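Local coordinates for protein kojibiose phosphorylase (PDB 6W0P) that belongs to glycoside hydrolase family 65, carbohydrate-active enzymes that join an N-terminal beta-sandwich to an (alpha/alpha)6-barrel catalytic domain, at residues 46-52 with 102-107; 297-303 with 314-319; 358-362 with 673-678. All coordinates share one frame; numbering follows the deposited sequence.

Interaction 1: 46-52 with 102-107; sequences FDETYSG and ELDLNK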
loop_
_atom_site.group_PDB
_atom_site.type_symbol
_atom_site.label_atom_id
_atom_site.label_comp_id
_atom_site.label_asym_id
_atom_site.label_seq_id
_atom_site.Cartn_x
_atom_site.Cartn_y
_atom_site.Cartn_z
ATOM N N PHE A 46 12.178 -30.504 18.959
ATOM C CA PHE A 46 13.135 -31.491 19.508
ATOM C C PHE A 46 14.143 -30.784 20.409
ATOM O O PHE A 46 14.652 -29.714 20.048
ATOM C CB PHE A 46 13.840 -32.244 18.374
ATOM C CG PHE A 46 12.954 -33.207 17.625
ATOM C CD1 PHE A 46 11.624 -33.394 17.985
ATOM C CD2 PHE A 46 13.464 -33.964 16.586
ATOM C CE1 PHE A 46 10.821 -34.310 17.314
ATOM C CE2 PHE A 46 12.657 -34.868 15.911
ATOM C CZ PHE A 46 11.342 -35.048 16.282
ATOM N N ASP A 47 14.426 -31.404 21.552
ATOM C CA ASP A 47 15.393 -30.898 22.559
ATOM C C ASP A 47 16.789 -30.982 21.943
ATOM O O ASP A 47 17.448 -29.951 21.870
ATOM C CB ASP A 47 15.280 -31.709 23.844
ATOM C CG ASP A 47 13.830 -31.928 24.224
ATOM O OD1 ASP A 47 13.333 -31.140 25.040
ATOM O OD2 ASP A 47 13.204 -32.869 23.670
ATOM N N GLU A 48 17.174 -32.164 21.478
ATOM C CA GLU A 48 18.508 -32.446 20.887
ATOM C C GLU A 48 18.631 -31.686 19.569
ATOM O O GLU A 48 17.602 -31.213 19.076
ATOM C CB GLU A 48 18.715 -33.949 20.670
ATOM C CG GLU A 48 17.874 -34.556 19.546
ATOM C CD GLU A 48 16.418 -34.871 19.872
ATOM O OE1 GLU A 48 15.991 -34.564 20.992
ATOM O OE2 GLU A 48 15.712 -35.411 19.002
ATOM N N THR A 49 19.843 -31.601 19.021
ATOM C CA THR A 49 20.104 -31.086 17.645
ATOM C C THR A 49 19.147 -31.755 16.641
ATOM O O THR A 49 19.009 -32.981 16.653
ATOM C CB THR A 49 21.578 -31.295 17.273
ATOM O OG1 THR A 49 22.341 -30.474 18.156
ATOM C CG2 THR A 49 21.893 -30.956 15.832
ATOM N N TYR A 50 18.476 -30.967 15.806
ATOM C CA TYR A 50 17.692 -31.486 14.656
ATOM C C TYR A 50 18.002 -30.615 13.445
ATOM O O TYR A 50 17.834 -29.379 13.524
ATOM C CB TYR A 50 16.189 -31.547 14.945
ATOM C CG TYR A 50 15.343 -32.107 13.819
ATOM C CD1 TYR A 50 15.284 -33.466 13.558
ATOM C CD2 TYR A 50 14.574 -31.277 13.021
ATOM C CE1 TYR A 50 14.485 -33.984 12.549
ATOM C CE2 TYR A 50 13.777 -31.775 12.004
ATOM C CZ TYR A 50 13.728 -33.132 11.764
ATOM O OH TYR A 50 12.928 -33.612 10.758
ATOM N N SER A 51 18.483 -31.256 12.383
ATOM C CA SER A 51 19.038 -30.589 11.179
ATOM C C SER A 51 18.012 -30.681 10.037
ATOM O O SER A 51 18.356 -30.324 8.908
ATOM C CB SER A 51 20.374 -31.187 10.812
ATOM O OG SER A 51 20.211 -32.524 10.367
ATOM N N GLY A 52 16.795 -31.159 10.325
ATOM C CA GLY A 52 15.652 -31.084 9.395
ATOM C C GLY A 52 14.999 -29.721 9.507
ATOM O O GLY A 52 15.508 -28.907 10.300
ATOM N N GLU A 102 26.660 -37.688 17.073
ATOM C CA GLU A 102 25.698 -36.781 17.756
ATOM C C GLU A 102 24.271 -37.259 17.461
ATOM O O GLU A 102 23.965 -37.533 16.289
ATOM C CB GLU A 102 25.837 -35.308 17.363
ATOM C CG GLU A 102 25.012 -34.416 18.288
ATOM C CD GLU A 102 25.040 -32.915 18.045
ATOM O OE1 GLU A 102 25.835 -32.464 17.178
ATOM O OE2 GLU A 102 24.288 -32.193 18.747
ATOM N N LEU A 103 23.430 -37.334 18.484
ATOM C CA LEU A 103 21.979 -37.611 18.300
ATOM C C LEU A 103 21.343 -36.476 17.477
ATOM O O LEU A 103 21.381 -35.302 17.907
ATOM C CB LEU A 103 21.299 -37.776 19.661
ATOM C CG LEU A 103 19.810 -38.117 19.621
ATOM C CD1 LEU A 103 19.549 -39.443 18.927
ATOM C CD2 LEU A 103 19.246 -38.159 21.025
ATOM N N ASP A 104 20.803 -36.836 16.315
ATOM C CA ASP A 104 20.034 -35.951 15.406
ATOM C C ASP A 104 19.135 -36.851 14.558
ATOM O O ASP A 104 19.704 -37.634 13.749
ATOM C CB ASP A 104 20.977 -35.123 14.525
ATOM C CG ASP A 104 20.246 -34.255 13.511
ATOM O OD1 ASP A 104 19.002 -34.246 13.556
ATOM O OD2 ASP A 104 20.927 -33.596 12.690
ATOM N N LEU A 105 17.813 -36.790 14.742
ATOM C CA LEU A 105 16.883 -37.796 14.146
ATOM C C LEU A 105 16.759 -37.585 12.633
ATOM O O LEU A 105 16.248 -38.476 11.986
ATOM C CB LEU A 105 15.518 -37.733 14.829
ATOM C CG LEU A 105 15.482 -38.184 16.291
ATOM C CD1 LEU A 105 14.038 -38.279 16.779
ATOM C CD2 LEU A 105 16.201 -39.503 16.491
ATOM N N ASN A 106 17.224 -36.459 12.087
ATOM C CA ASN A 106 17.299 -36.217 10.618
ATOM C C ASN A 106 18.478 -37.002 10.004
ATOM O O ASN A 106 18.446 -37.205 8.794
ATOM C CB ASN A 106 17.410 -34.723 10.295
ATOM C CG ASN A 106 17.269 -34.403 8.818
ATOM O OD1 ASN A 106 16.253 -34.722 8.204
ATOM N ND2 ASN A 106 18.287 -33.778 8.240
ATOM N N LYS A 107 19.453 -37.450 10.801
ATOM C CA LYS A 107 20.667 -38.167 10.315
ATOM C C LYS A 107 20.740 -39.603 10.851
ATOM O O LYS A 107 21.023 -40.489 10.065
ATOM C CB LYS A 107 21.927 -37.372 10.679
ATOM C CG LYS A 107 22.121 -36.104 9.856
ATOM C CD LYS A 107 23.368 -35.311 10.213
ATOM C CE LYS A 107 23.401 -33.962 9.513
ATOM N NZ LYS A 107 24.658 -33.219 9.785
HETATM O O HOH W 1 16.732 -34.974 16.457
HETATM O O HOH W 2 22.086 -33.709 20.068
HETATM O O HOH W 3 14.121 -35.688 9.452
#

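Interaction 2: 297-303 with 314-319; sequences YQKSDIL and IRYCLF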
loop_
_atom_site.group_PDB
_atom_site.type_symbol
_atom_site.label_atom_id
_atom_site.label_comp_id
_atom_site.label_asym_id
_atom_site.label_seq_id
_atom_site.Cartn_x
_atom_site.Cartn_y
_atom_site.Cartn_z
ATOM N N TYR A 297 -11.044 -28.941 33.974
ATOM C CA TYR A 297 -11.895 -29.936 33.276
ATOM C C TYR A 297 -13.220 -30.083 34.057
ATOM O O TYR A 297 -14.266 -30.268 33.394
ATOM C CB TYR A 297 -11.150 -31.244 32.972
ATOM C CG TYR A 297 -10.159 -31.150 31.828
ATOM C CD1 TYR A 297 -8.816 -31.424 32.030
ATOM C CD2 TYR A 297 -10.531 -30.743 30.546
ATOM C CE1 TYR A 297 -7.890 -31.327 31.004
ATOM C CE2 TYR A 297 -9.620 -30.646 29.505
ATOM C CZ TYR A 297 -8.293 -30.950 29.735
ATOM O OH TYR A 297 -7.363 -30.864 28.751
ATOM N N GLN A 298 -13.197 -29.942 35.390
ATOM C CA GLN A 298 -14.402 -29.987 36.259
ATOM C C GLN A 298 -15.318 -28.800 35.911
ATOM O O GLN A 298 -16.554 -28.941 36.076
ATOM C CB GLN A 298 -14.052 -29.923 37.751
ATOM C CG GLN A 298 -13.560 -31.236 38.334
ATOM C CD GLN A 298 -14.505 -32.392 38.098
ATOM O OE1 GLN A 298 -15.731 -32.252 38.213
ATOM N NE2 GLN A 298 -13.938 -33.554 37.777
ATOM N N LYS A 299 -14.726 -27.691 35.456
ATOM C CA LYS A 299 -15.443 -26.437 35.156
ATOM C C LYS A 299 -15.962 -26.459 33.710
ATOM O O LYS A 299 -17.056 -25.889 33.480
ATOM C CB LYS A 299 -14.575 -25.228 35.524
ATOM C CG LYS A 299 -14.555 -24.930 37.028
ATOM C CD LYS A 299 -14.075 -23.559 37.418
ATOM C CE LYS A 299 -12.743 -23.202 36.777
ATOM N NZ LYS A 299 -12.256 -21.823 37.120
ATOM N N SER A 300 -15.267 -27.100 32.770
ATOM C CA SER A 300 -15.502 -26.814 31.337
ATOM C C SER A 300 -15.432 -28.041 30.420
ATOM O O SER A 300 -15.720 -27.837 29.208
ATOM C CB SER A 300 -14.564 -25.725 30.875
ATOM O OG SER A 300 -14.626 -24.598 31.746
ATOM N N ASP A 301 -15.104 -29.246 30.916
ATOM C CA ASP A 301 -14.893 -30.425 30.025
ATOM C C ASP A 301 -16.159 -30.645 29.192
ATOM O O ASP A 301 -17.249 -30.396 29.707
ATOM C CB ASP A 301 -14.522 -31.711 30.766
ATOM C CG ASP A 301 -13.972 -32.774 29.837
ATOM O OD1 ASP A 301 -13.176 -32.425 28.943
ATOM O OD2 ASP A 301 -14.360 -33.947 29.999
ATOM N N ILE A 302 -16.001 -31.012 27.921
ATOM C CA ILE A 302 -17.125 -31.389 27.026
ATOM C C ILE A 302 -16.994 -32.869 26.671
ATOM O O ILE A 302 -15.899 -33.267 26.265
ATOM C CB ILE A 302 -17.142 -30.499 25.778
ATOM C CG1 ILE A 302 -17.416 -29.047 26.146
ATOM C CG2 ILE A 302 -18.121 -31.030 24.745
ATOM C CD1 ILE A 302 -17.522 -28.183 24.946
ATOM N N LEU A 303 -18.064 -33.643 26.850
ATOM C CA LEU A 303 -18.101 -35.070 26.469
ATOM C C LEU A 303 -18.807 -35.166 25.127
ATOM O O LEU A 303 -19.830 -34.500 24.953
ATOM C CB LEU A 303 -18.853 -35.899 27.508
ATOM C CG LEU A 303 -18.259 -35.973 28.909
ATOM C CD1 LEU A 303 -19.118 -36.880 29.789
ATOM C CD2 LEU A 303 -16.857 -36.513 28.857
ATOM N N ILE A 314 -12.342 -31.733 20.621
ATOM C CA ILE A 314 -12.872 -30.715 21.571
ATOM C C ILE A 314 -11.970 -30.646 22.817
ATOM O O ILE A 314 -11.763 -29.536 23.345
ATOM C CB ILE A 314 -14.345 -30.942 21.951
ATOM C CG1 ILE A 314 -14.890 -29.710 22.659
ATOM C CG2 ILE A 314 -14.558 -32.198 22.788
ATOM C CD1 ILE A 314 -14.654 -28.428 21.910
ATOM N N ARG A 315 -11.476 -31.778 23.304
ATOM C CA ARG A 315 -10.675 -31.769 24.549
ATOM C C ARG A 315 -9.308 -31.157 24.227
ATOM O O ARG A 315 -8.792 -30.374 25.040
ATOM C CB ARG A 315 -10.632 -33.164 25.172
ATOM C CG ARG A 315 -10.219 -33.091 26.631
ATOM C CD ARG A 315 -10.321 -34.431 27.305
ATOM N NE ARG A 315 -11.661 -34.681 27.789
ATOM C CZ ARG A 315 -12.415 -35.734 27.498
ATOM N NH1 ARG A 315 -11.994 -36.670 26.652
ATOM N NH2 ARG A 315 -13.612 -35.822 28.057
ATOM N N TYR A 316 -8.797 -31.403 23.022
ATOM C CA TYR A 316 -7.557 -30.738 22.573
ATOM C C TYR A 316 -7.793 -29.221 22.595
ATOM O O TYR A 316 -6.921 -28.478 23.125
ATOM C CB TYR A 316 -7.100 -31.268 21.205
ATOM C CG TYR A 316 -5.887 -30.546 20.689
ATOM C CD1 TYR A 316 -4.625 -30.805 21.196
ATOM C CD2 TYR A 316 -6.012 -29.547 19.746
ATOM C CE1 TYR A 316 -3.514 -30.109 20.751
ATOM C CE2 TYR A 316 -4.911 -28.861 19.271
ATOM C CZ TYR A 316 -3.657 -29.131 19.785
ATOM O OH TYR A 316 -2.592 -28.414 19.334
ATOM N N CYS A 317 -8.898 -28.762 21.987
ATOM C CA CYS A 317 -9.268 -27.317 21.897
ATOM C C CYS A 317 -9.378 -26.707 23.304
ATOM O O CYS A 317 -8.771 -25.654 23.544
ATOM C CB CYS A 317 -10.576 -27.105 21.135
ATOM S SG CYS A 317 -10.451 -27.484 19.367
ATOM N N LEU A 318 -10.090 -27.349 24.226
ATOM C CA LEU A 318 -10.190 -26.859 25.622
ATOM C C LEU A 318 -8.772 -26.780 26.236
ATOM O O LEU A 318 -8.467 -25.778 26.924
ATOM C CB LEU A 318 -11.131 -27.742 26.446
ATOM C CG LEU A 318 -12.569 -27.805 25.928
ATOM C CD1 LEU A 318 -13.484 -28.490 26.927
ATOM C CD2 LEU A 318 -13.108 -26.421 25.592
ATOM N N PHE A 319 -7.938 -27.783 25.979
ATOM C CA PHE A 319 -6.558 -27.841 26.519
ATOM C C PHE A 319 -5.788 -26.589 26.101
ATOM O O PHE A 319 -5.170 -25.947 26.976
ATOM C CB PHE A 319 -5.872 -29.141 26.103
ATOM C CG PHE A 319 -4.434 -29.217 26.544
ATOM C CD1 PHE A 319 -4.119 -29.636 27.822
ATOM C CD2 PHE A 319 -3.419 -28.825 25.697
ATOM C CE1 PHE A 319 -2.801 -29.678 28.239
ATOM C CE2 PHE A 319 -2.099 -28.890 26.108
ATOM C CZ PHE A 319 -1.792 -29.305 27.377
#

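Interaction 3: 358-362 with 673-678; sequences PFYLY and WMNIVY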
loop_
_atom_site.group_PDB
_atom_site.type_symbol
_atom_site.label_atom_id
_atom_site.label_comp_id
_atom_site.label_asym_id
_atom_site.label_seq_id
_atom_site.Cartn_x
_atom_site.Cartn_y
_atom_site.Cartn_z
ATOM N N PRO A 358 -15.921 -15.396 25.423
ATOM C CA PRO A 358 -17.019 -16.138 26.045
ATOM C C PRO A 358 -16.619 -17.434 26.765
ATOM O O PRO A 358 -17.151 -17.729 27.805
ATOM C CB PRO A 358 -17.903 -16.461 24.840
ATOM C CG PRO A 358 -17.684 -15.293 23.917
ATOM C CD PRO A 358 -16.199 -15.065 24.014
ATOM N N PHE A 359 -15.671 -18.190 26.221
ATOM C CA PHE A 359 -15.173 -19.401 26.922
ATOM C C PHE A 359 -14.733 -18.992 28.341
ATOM O O PHE A 359 -15.054 -19.704 29.317
ATOM C CB PHE A 359 -14.045 -20.084 26.147
ATOM C CG PHE A 359 -13.385 -21.175 26.942
ATOM C CD1 PHE A 359 -13.947 -22.440 27.010
ATOM C CD2 PHE A 359 -12.227 -20.931 27.658
ATOM C CE1 PHE A 359 -13.363 -23.433 27.783
ATOM C CE2 PHE A 359 -11.626 -21.931 28.411
ATOM C CZ PHE A 359 -12.197 -23.177 28.471
ATOM N N TYR A 360 -13.999 -17.885 28.469
ATOM C CA TYR A 360 -13.424 -17.440 29.774
ATOM C C TYR A 360 -14.535 -16.907 30.692
ATOM O O TYR A 360 -14.447 -17.134 31.895
ATOM C CB TYR A 360 -12.250 -16.472 29.573
ATOM C CG TYR A 360 -11.131 -17.100 28.779
ATOM C CD1 TYR A 360 -10.245 -17.998 29.361
ATOM C CD2 TYR A 360 -10.958 -16.802 27.434
ATOM C CE1 TYR A 360 -9.236 -18.598 28.623
ATOM C CE2 TYR A 360 -9.960 -17.398 26.680
ATOM C CZ TYR A 360 -9.092 -18.301 27.275
ATOM O OH TYR A 360 -8.106 -18.886 26.519
ATOM N N LEU A 361 -15.546 -16.237 30.138
ATOM C CA LEU A 361 -16.684 -15.659 30.897
ATOM C C LEU A 361 -17.407 -16.770 31.662
ATOM O O LEU A 361 -17.863 -16.502 32.762
ATOM C CB LEU A 361 -17.638 -14.944 29.941
ATOM C CG LEU A 361 -17.193 -13.557 29.492
ATOM C CD1 LEU A 361 -18.072 -13.055 28.360
ATOM C CD2 LEU A 361 -17.169 -12.560 30.647
ATOM N N TYR A 362 -17.477 -17.979 31.095
ATOM C CA TYR A 362 -18.266 -19.113 31.635
ATOM C C TYR A 362 -17.386 -20.108 32.396
ATOM O O TYR A 362 -17.953 -21.071 32.920
ATOM C CB TYR A 362 -19.049 -19.779 30.503
ATOM C CG TYR A 362 -20.239 -18.980 30.053
ATOM C CD1 TYR A 362 -21.404 -18.959 30.802
ATOM C CD2 TYR A 362 -20.194 -18.225 28.889
ATOM C CE1 TYR A 362 -22.495 -18.220 30.391
ATOM C CE2 TYR A 362 -21.281 -17.488 28.457
ATOM C CZ TYR A 362 -22.432 -17.474 29.226
ATOM O OH TYR A 362 -23.505 -16.725 28.836
ATOM N N TRP A 673 -15.694 -24.472 20.775
ATOM C CA TRP A 673 -16.446 -24.402 22.045
ATOM C C TRP A 673 -17.733 -23.618 21.794
ATOM O O TRP A 673 -18.792 -24.076 22.222
ATOM C CB TRP A 673 -15.617 -23.765 23.157
ATOM C CG TRP A 673 -16.387 -23.626 24.432
ATOM C CD1 TRP A 673 -16.466 -24.538 25.436
ATOM C CD2 TRP A 673 -17.209 -22.521 24.829
ATOM N NE1 TRP A 673 -17.252 -24.065 26.448
ATOM C CE2 TRP A 673 -17.715 -22.826 26.109
ATOM C CE3 TRP A 673 -17.528 -21.286 24.256
ATOM C CZ2 TRP A 673 -18.565 -21.965 26.798
ATOM C CZ3 TRP A 673 -18.365 -20.434 24.936
ATOM C CH2 TRP A 673 -18.871 -20.767 26.195
ATOM N N MET A 674 -17.617 -22.471 21.134
ATOM C CA MET A 674 -18.754 -21.570 20.830
ATOM C C MET A 674 -19.809 -22.311 20.008
ATOM O O MET A 674 -21.004 -22.211 20.363
ATOM C CB MET A 674 -18.278 -20.373 20.011
ATOM C CG MET A 674 -17.205 -19.607 20.706
ATOM S SD MET A 674 -17.982 -18.282 21.572
ATOM C CE MET A 674 -18.255 -17.124 20.241
ATOM N N ASN A 675 -19.366 -22.978 18.930
ATOM C CA ASN A 675 -20.246 -23.762 18.030
ATOM C C ASN A 675 -21.026 -24.791 18.865
ATOM O O ASN A 675 -22.227 -25.014 18.554
ATOM C CB ASN A 675 -19.508 -24.426 16.872
ATOM C CG ASN A 675 -20.370 -24.552 15.630
ATOM O OD1 ASN A 675 -19.852 -24.459 14.519
ATOM N ND2 ASN A 675 -21.669 -24.806 15.797
ATOM N N ILE A 676 -20.404 -25.383 19.890
ATOM C CA ILE A 676 -21.067 -26.442 20.716
ATOM C C ILE A 676 -22.071 -25.777 21.674
ATOM O O ILE A 676 -23.248 -26.205 21.648
ATOM C CB ILE A 676 -20.033 -27.341 21.422
ATOM C CG1 ILE A 676 -19.313 -28.238 20.402
ATOM C CG2 ILE A 676 -20.705 -28.136 22.533
ATOM C CD1 ILE A 676 -18.149 -29.080 20.969
ATOM N N VAL A 677 -21.670 -24.727 22.408
ATOM C CA VAL A 677 -22.470 -24.180 23.549
ATOM C C VAL A 677 -23.471 -23.111 23.073
ATOM O O VAL A 677 -24.654 -23.193 23.481
ATOM C CB VAL A 677 -21.570 -23.687 24.690
ATOM C CG1 VAL A 677 -22.363 -23.016 25.786
ATOM C CG2 VAL A 677 -20.759 -24.821 25.287
ATOM N N TYR A 678 -23.071 -22.151 22.249
ATOM C CA TYR A 678 -24.002 -21.169 21.639
ATOM C C TYR A 678 -24.822 -21.829 20.523
ATOM O O TYR A 678 -25.980 -21.447 20.332
ATOM C CB TYR A 678 -23.273 -19.945 21.096
ATOM C CG TYR A 678 -22.784 -19.000 22.161
ATOM C CD1 TYR A 678 -23.671 -18.340 22.997
ATOM C CD2 TYR A 678 -21.436 -18.741 22.328
ATOM C CE1 TYR A 678 -23.236 -17.466 23.986
ATOM C CE2 TYR A 678 -20.984 -17.863 23.303
ATOM C CZ TYR A 678 -21.885 -17.241 24.147
ATOM O OH TYR A 678 -21.428 -16.350 25.070
HETATM O O HOH W 4 -23.211 -15.056 26.578
#

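Interaction 1: 46-52 with 102-107
An Asx turn at Asp104 organises this loop-to-loop contact, and Ser51 of the other loop docks on its carboxylate. Asp104 OD1 accepts the backbone N of Asn106 two residues on, at 3.2 Å, and the N of Ser51 at 3.3 Å; the two donors come from opposite faces of the carboxylate plane. The second oxygen, Asp104 OD2, offers its syn lone pair to Ser51 OG at 2.7 Å. That hydroxyl is gripped twice, because Asn106 ND2 donates to Ser51 OG at 3.1 Å with the partner close to the amide plane. Ser51's chi1 of 68° sets OG between the backbone N and the carbonyl carbon, facing both Asp104 and Asn106.

Further along, Thr49 OG1 donates to Glu102 OE2 (2.7 Å) from above the carboxylate plane, and the same oxygen is salt-bridged to Arg95. One water links three groups: it donates to Glu48 OE2 and Thr49 O and accepts from Leu105 N, while Glu48 OE1 is salt-bridged to Arg126. Apolar packing adds to this: Leu105 CD1 lies 3.8 Å from Phe46 CE2. It is an Asx turn set between strands 101-102 and 109-118, in the N-terminal beta-sandwich domain of the family.

Interaction 2: 297-303 with 314-319
Arg315 meets Asp301 side-on, and that pairing holds the polar half of the contact. Arg315 NE reaches Asp301 OD1 at 3.0 Å and Arg315 NH2 reaches Asp301 OD2 at 2.8 Å, one nitrogen to each oxygen, both on the syn side of the carboxylate. The NH2 bond is nearly straight (171°) and lies in the guanidinium plane, whereas the NE partner is tilted from it; the two flat groups are turned 30° against each other. A bend at chi3 (-85°) swings the guanidinium out of the line of the arginine's extended CB-CG-CD chain and round to the carboxylate. Its third nitrogen, NH1, donates to Pro13 O, so the two grips together fix the group's rotation.

Leu303 runs alongside the arginine, pointing the same way, with CD2 at the guanidinium edge. The Tyr297 ring meets the aliphatic part obliquely, Tyr297 CE2 lying 3.8 Å from Arg315 CG, with its plane steeply turned to the guanidinium. The phenol end continues to Phe319, where Tyr297 OH sits at the ring edge, 3.5 Å from Phe319 CB, and bonds to Leu119 O.

The apolar half is made by Ile302, crossing Ile314 and Leu318 at about right angles: Ile302 CD1 touches Ile314 CG1 at 3.8 Å, and Ile302 CG1 touches Leu318 CD1 at 4.0 Å. Thus the end of helix 282-300 and the chain leading into strand 303-305 lie against helix 308-324, with Trp673 of helix 666-680 and Phe359 of helix 351-361 packed on the apolar side and strand 702-709 beside Ile302 and Leu303.

Interaction 3: 358-362 with 673-678
Phe359 drives the edge of its ring into one face of Trp673, and this is the dense half of the contact. The pair is T-shaped: the Phe359 ring centroid lies 5.0 Å from that of the Trp673 five-membered ring, with the planes at 88°. Phe359 CD1 does the touching, 3.6 Å from Trp673 CD1. Over the neighbouring six-membered ring of Trp673 sits the backbone of the same phenylalanine, Phe359 CA pointing at its centroid from 3.9 Å in a CH-pi contact. Chi1 of 177° carries the indole away from its own backbone N and across to helix 351-361, while Val677 CG2 covers its opposite face.

Pro358 fills the next position, Pro358 CB lying 3.7 Å from Met674 SD and also against the edge of the Tyr678 ring. Here two helices of the helical catalytic domain, 351-361 and 666-680, meet through side chains far apart in sequence, as expected of the (alpha/alpha)6 barrel of this family.

Toward Tyr362 the fit is looser. Tyr362 CD2 approaches the edge of the indole only to 3.9 Å, at Trp673 CH2. The rings of Tyr362 and Tyr678 come together obliquely, though Tyr678 OH reaches the Tyr362 ring edge at CE2. Polar atoms take over there: the hydroxyls of Tyr362 and Tyr678 share a water, 2.8 Å from Tyr362 OH and 2.7 Å from Tyr678 OH, lying close to the plane of each ring.

Interaction 1 closes in the N-terminal domain before interaction 2 opens, and interaction 3 comes last, bringing helix 351-361 against helix 666-680 from late in the chain. Interactions 2 and 3 are neighbours, their centres about 11 Å apart, and share a buried core: Leu318 packs on Phe359 and Trp673, Ile302 on Trp673, and Ile314 on Ile676. Helices 308-324, 351-361 and 666-680 thus meet where helix 282-300 arrives. Interaction 1 lies far off, with centres about 34 Å from interaction 2 and about 40 Å from interaction 3. It lies within the N-terminal beta domain, whereas the other two gather around the helices, interaction 2 also leading into strand 303-305, which pairs with strand 702-709.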